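Local coordinates for protein multi-copper Oxidase CueO (Ochrobactrum, PDB 6EVG) that is a laccase-like multi-copper oxidase that oxidises lignin model compounds and lignosulfonate, probably passing the electrons to dioxygen, at residues Leu328-Glu339 and Ser421-Met432. Sequence-based numbering, arbitrary orientation.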
# COMPACT_ATOMS: atom_id res chain seq x y z
N LEU A 328 13.57 -21.92 -10.77
CA LEU A 328 14.28 -20.77 -11.31
C LEU A 328 15.25 -20.13 -10.29
O LEU A 328 16.13 -19.38 -10.64
CB LEU A 328 13.29 -19.70 -11.74
CG LEU A 328 12.44 -20.05 -12.98
CD1 LEU A 328 11.36 -19.01 -13.18
CD2 LEU A 328 13.22 -20.11 -14.24
N SER A 329 15.05 -20.43 -8.99
CA SER A 329 15.86 -19.81 -7.93
C SER A 329 17.34 -20.14 -8.00
O SER A 329 17.73 -21.29 -8.21
CB SER A 329 15.32 -20.22 -6.59
OG SER A 329 16.07 -19.57 -5.58
N VAL A 330 18.19 -19.10 -7.84
CA VAL A 330 19.61 -19.26 -7.80
C VAL A 330 20.20 -19.03 -6.44
O VAL A 330 21.44 -19.22 -6.30
CB VAL A 330 20.30 -18.35 -8.84
CG1 VAL A 330 19.75 -18.60 -10.24
CG2 VAL A 330 20.21 -16.88 -8.45
N LYS A 331 19.41 -18.72 -5.43
CA LYS A 331 19.88 -18.49 -4.09
C LYS A 331 18.73 -18.51 -3.17
O LYS A 331 17.67 -18.00 -3.53
CB LYS A 331 20.59 -17.11 -4.02
CG LYS A 331 21.37 -16.91 -2.71
CD LYS A 331 22.19 -15.62 -2.69
CE LYS A 331 22.88 -15.41 -1.37
NZ LYS A 331 23.98 -16.38 -1.06
N ARG A 332 18.93 -19.04 -1.98
CA ARG A 332 17.96 -18.99 -0.92
C ARG A 332 18.45 -18.07 0.17
O ARG A 332 19.61 -18.20 0.63
CB ARG A 332 17.65 -20.39 -0.37
CG ARG A 332 16.34 -20.45 0.45
CD ARG A 332 15.80 -21.85 0.57
NE ARG A 332 14.51 -21.87 1.20
CZ ARG A 332 13.45 -22.40 0.67
NH1 ARG A 332 13.51 -23.01 -0.53
NH2 ARG A 332 12.33 -22.35 1.33
N ARG A 333 17.61 -17.17 0.61
CA ARG A 333 17.87 -16.28 1.72
C ARG A 333 16.87 -16.48 2.80
O ARG A 333 15.78 -17.03 2.55
CB ARG A 333 17.92 -14.80 1.28
CG ARG A 333 18.92 -14.50 0.20
CD ARG A 333 19.08 -12.98 0.02
NE ARG A 333 19.78 -12.69 -1.23
CZ ARG A 333 21.03 -12.29 -1.33
NH1 ARG A 333 21.82 -12.16 -0.28
NH2 ARG A 333 21.54 -12.12 -2.55
N SER A 334 17.14 -15.93 3.97
CA SER A 334 16.24 -15.92 5.10
C SER A 334 16.31 -14.60 5.82
O SER A 334 17.40 -14.05 6.01
CB SER A 334 16.65 -17.04 6.07
OG SER A 334 16.66 -18.33 5.48
N PHE A 335 15.14 -14.10 6.26
CA PHE A 335 15.05 -12.93 7.08
C PHE A 335 14.08 -13.13 8.19
O PHE A 335 12.99 -13.73 7.99
CB PHE A 335 14.72 -11.65 6.26
CG PHE A 335 15.74 -11.36 5.21
CD1 PHE A 335 16.93 -10.74 5.54
CD2 PHE A 335 15.60 -11.79 3.92
CE1 PHE A 335 17.91 -10.57 4.57
CE2 PHE A 335 16.56 -11.63 2.97
CZ PHE A 335 17.75 -11.02 3.30
N PHE A 336 14.39 -12.63 9.35
CA PHE A 336 13.59 -12.67 10.58
C PHE A 336 13.25 -11.23 10.99
O PHE A 336 14.14 -10.36 11.10
CB PHE A 336 14.38 -13.40 11.68
CG PHE A 336 13.73 -13.38 13.02
CD1 PHE A 336 12.42 -13.81 13.18
CD2 PHE A 336 14.40 -12.90 14.13
CE1 PHE A 336 11.84 -13.82 14.44
CE2 PHE A 336 13.80 -12.87 15.39
CZ PHE A 336 12.55 -13.38 15.52
N PHE A 337 11.95 -10.97 11.18
CA PHE A 337 11.48 -9.70 11.70
C PHE A 337 11.74 -9.65 13.20
O PHE A 337 10.95 -10.14 14.02
CB PHE A 337 9.97 -9.52 11.40
CG PHE A 337 9.64 -9.38 9.94
CD1 PHE A 337 9.51 -10.45 9.09
CD2 PHE A 337 9.49 -8.13 9.37
CE1 PHE A 337 9.14 -10.25 7.77
CE2 PHE A 337 9.16 -7.96 8.06
CZ PHE A 337 9.01 -9.02 7.25
N ASP A 338 12.89 -9.06 13.54
CA ASP A 338 13.38 -9.09 14.90
C ASP A 338 12.94 -7.83 15.63
O ASP A 338 13.51 -6.74 15.45
CB ASP A 338 14.90 -9.23 14.88
CG ASP A 338 15.47 -9.57 16.24
OD1 ASP A 338 14.78 -9.49 17.27
OD2 ASP A 338 16.67 -9.98 16.25
N GLU A 339 11.94 -7.99 16.50
CA GLU A 339 11.39 -6.91 17.29
C GLU A 339 12.31 -6.55 18.47
O GLU A 339 12.07 -5.54 19.11
CB GLU A 339 10.02 -7.28 17.83
CG GLU A 339 9.01 -7.52 16.73
CD GLU A 339 7.67 -8.16 17.19
OE1 GLU A 339 7.15 -7.72 18.23
OE2 GLU A 339 7.15 -9.12 16.45
N SER A 421 17.78 -11.94 -11.77
CA SER A 421 17.76 -13.24 -11.18
C SER A 421 16.56 -13.50 -10.31
O SER A 421 15.76 -12.57 -10.02
CB SER A 421 19.04 -13.49 -10.39
OG SER A 421 19.05 -12.78 -9.17
N TRP A 422 16.35 -14.76 -9.94
CA TRP A 422 15.30 -15.21 -9.05
C TRP A 422 15.94 -15.74 -7.78
O TRP A 422 16.94 -16.49 -7.85
CB TRP A 422 14.55 -16.36 -9.73
CG TRP A 422 13.85 -15.99 -10.99
CD1 TRP A 422 14.37 -16.02 -12.22
CD2 TRP A 422 12.45 -15.62 -11.12
NE1 TRP A 422 13.41 -15.69 -13.16
CE2 TRP A 422 12.23 -15.44 -12.50
CE3 TRP A 422 11.41 -15.46 -10.24
CZ2 TRP A 422 10.98 -15.08 -13.03
CZ3 TRP A 422 10.15 -15.17 -10.77
CH2 TRP A 422 9.96 -14.97 -12.14
N GLU A 423 15.33 -15.49 -6.63
CA GLU A 423 15.75 -16.02 -5.35
C GLU A 423 14.52 -16.46 -4.55
O GLU A 423 13.44 -15.89 -4.75
CB GLU A 423 16.53 -14.99 -4.54
CG GLU A 423 17.76 -14.43 -5.21
CD GLU A 423 18.59 -13.49 -4.32
OE1 GLU A 423 18.07 -13.12 -3.23
OE2 GLU A 423 19.74 -13.17 -4.67
N ILE A 424 14.69 -17.41 -3.66
CA ILE A 424 13.64 -17.76 -2.67
C ILE A 424 14.03 -17.19 -1.35
O ILE A 424 15.16 -17.43 -0.89
CB ILE A 424 13.42 -19.29 -2.60
CG1 ILE A 424 12.91 -19.75 -3.97
CG2 ILE A 424 12.52 -19.62 -1.46
CD1 ILE A 424 12.86 -21.23 -4.21
N TRP A 425 13.13 -16.45 -0.73
CA TRP A 425 13.35 -15.88 0.59
C TRP A 425 12.40 -16.53 1.60
O TRP A 425 11.16 -16.52 1.39
CB TRP A 425 13.13 -14.39 0.58
CG TRP A 425 14.15 -13.58 -0.17
CD1 TRP A 425 15.04 -13.99 -1.13
CD2 TRP A 425 14.40 -12.17 -0.00
NE1 TRP A 425 15.87 -12.97 -1.51
CE2 TRP A 425 15.47 -11.85 -0.86
CE3 TRP A 425 13.81 -11.19 0.78
CZ2 TRP A 425 16.01 -10.56 -0.91
CZ3 TRP A 425 14.35 -9.90 0.73
CH2 TRP A 425 15.42 -9.61 -0.08
N ASP A 426 12.95 -17.05 2.67
CA ASP A 426 12.26 -17.49 3.89
C ASP A 426 12.05 -16.27 4.76
O ASP A 426 13.02 -15.56 5.06
CB ASP A 426 13.14 -18.59 4.65
CG ASP A 426 13.15 -19.94 3.98
OD1 ASP A 426 12.10 -20.51 3.65
OD2 ASP A 426 14.24 -20.52 3.75
N LEU A 427 10.84 -16.01 5.19
CA LEU A 427 10.50 -14.90 6.08
C LEU A 427 9.83 -15.41 7.33
O LEU A 427 8.90 -16.23 7.22
CB LEU A 427 9.54 -13.93 5.33
CG LEU A 427 10.10 -13.32 4.07
CD1 LEU A 427 9.05 -12.45 3.38
CD2 LEU A 427 11.37 -12.50 4.29
N THR A 428 10.28 -14.97 8.50
CA THR A 428 9.76 -15.47 9.77
C THR A 428 9.41 -14.34 10.71
O THR A 428 10.14 -13.33 10.78
CB THR A 428 10.81 -16.41 10.43
OG1 THR A 428 12.05 -15.82 10.49
CG2 THR A 428 11.09 -17.53 9.66
N THR A 429 8.31 -14.54 11.44
CA THR A 429 7.94 -13.63 12.53
C THR A 429 7.81 -14.44 13.84
O THR A 429 7.71 -15.65 13.83
CB THR A 429 6.62 -12.90 12.24
OG1 THR A 429 5.54 -13.85 12.21
CG2 THR A 429 6.66 -12.20 10.91
N LYS A 430 7.72 -13.71 14.93
CA LYS A 430 7.57 -14.30 16.27
C LYS A 430 6.39 -13.69 17.03
O LYS A 430 5.31 -14.24 17.08
CB LYS A 430 8.88 -14.09 17.07
CG LYS A 430 8.91 -14.61 18.49
CD LYS A 430 10.22 -14.28 19.20
CE LYS A 430 10.19 -14.82 20.64
NZ LYS A 430 11.21 -14.15 21.49
N GLU A 431 6.54 -12.50 17.57
CA GLU A 431 5.52 -11.96 18.51
C GLU A 431 4.26 -11.48 17.84
O GLU A 431 3.18 -11.60 18.43
CB GLU A 431 6.05 -10.86 19.40
CG GLU A 431 7.15 -11.28 20.37
CD GLU A 431 8.55 -11.03 19.81
OE1 GLU A 431 8.73 -10.91 18.56
OE2 GLU A 431 9.49 -11.01 20.64
N MET A 432 4.36 -10.93 16.65
CA MET A 432 3.21 -10.37 15.90
C MET A 432 3.45 -10.55 14.41
O MET A 432 4.59 -10.79 14.00
CB MET A 432 2.96 -8.91 16.24
CG MET A 432 4.07 -7.95 15.79
SD MET A 432 3.74 -6.21 16.17
CE MET A 432 2.61 -5.69 14.90
O HOH W 1 16.90 -20.98 4.17
O HOH W 2 8.48 -11.01 14.88
O HOH W 3 10.91 -10.74 17.00
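Glu423 OE1 is gripped by two donors, Arg333 NE at 2.7 Å and Trp425 NE1 at 2.8 Å, the indole N-H pointing almost straight at it (176°). Arg333 NH2 takes the syn lone pair of Glu423 OE2, completing a side-on salt bridge. These residues sit on edge strand 332-336 and strand 422-428, which run parallel in the C-terminal cupredoxin domain of the multicopper oxidase fold. Backbone bonds such as Phe335 N to Asp426 O (2.8 Å) set the register. Beside the bridge, Arg333 CB lies over the five-membered ring of Trp425, and Phe335 turns its edge to the six-membered ring, planes at 50°. Phe488, on the facing sheet, meets both aromatics edge-to-face. On the other sheet face Arg332, its CG anti to the backbone N (chi1 -163°), reaches across to Asp426: NE meets OD2 at 2.9 Å from above the carboxylate plane, NH2 holds OD1, and Ile424 CG2 covers one guanidinium face. Lys469 and Glu471 extend this charge network. Past the strands Phe337 packs against His434, a copper ligand that also hydrogen-bonds Glu339 OE2 through NE2. A water 2.8 Å from Lys430 N accepts its N-H and lies near Glu339 OE2 and Phe337 O.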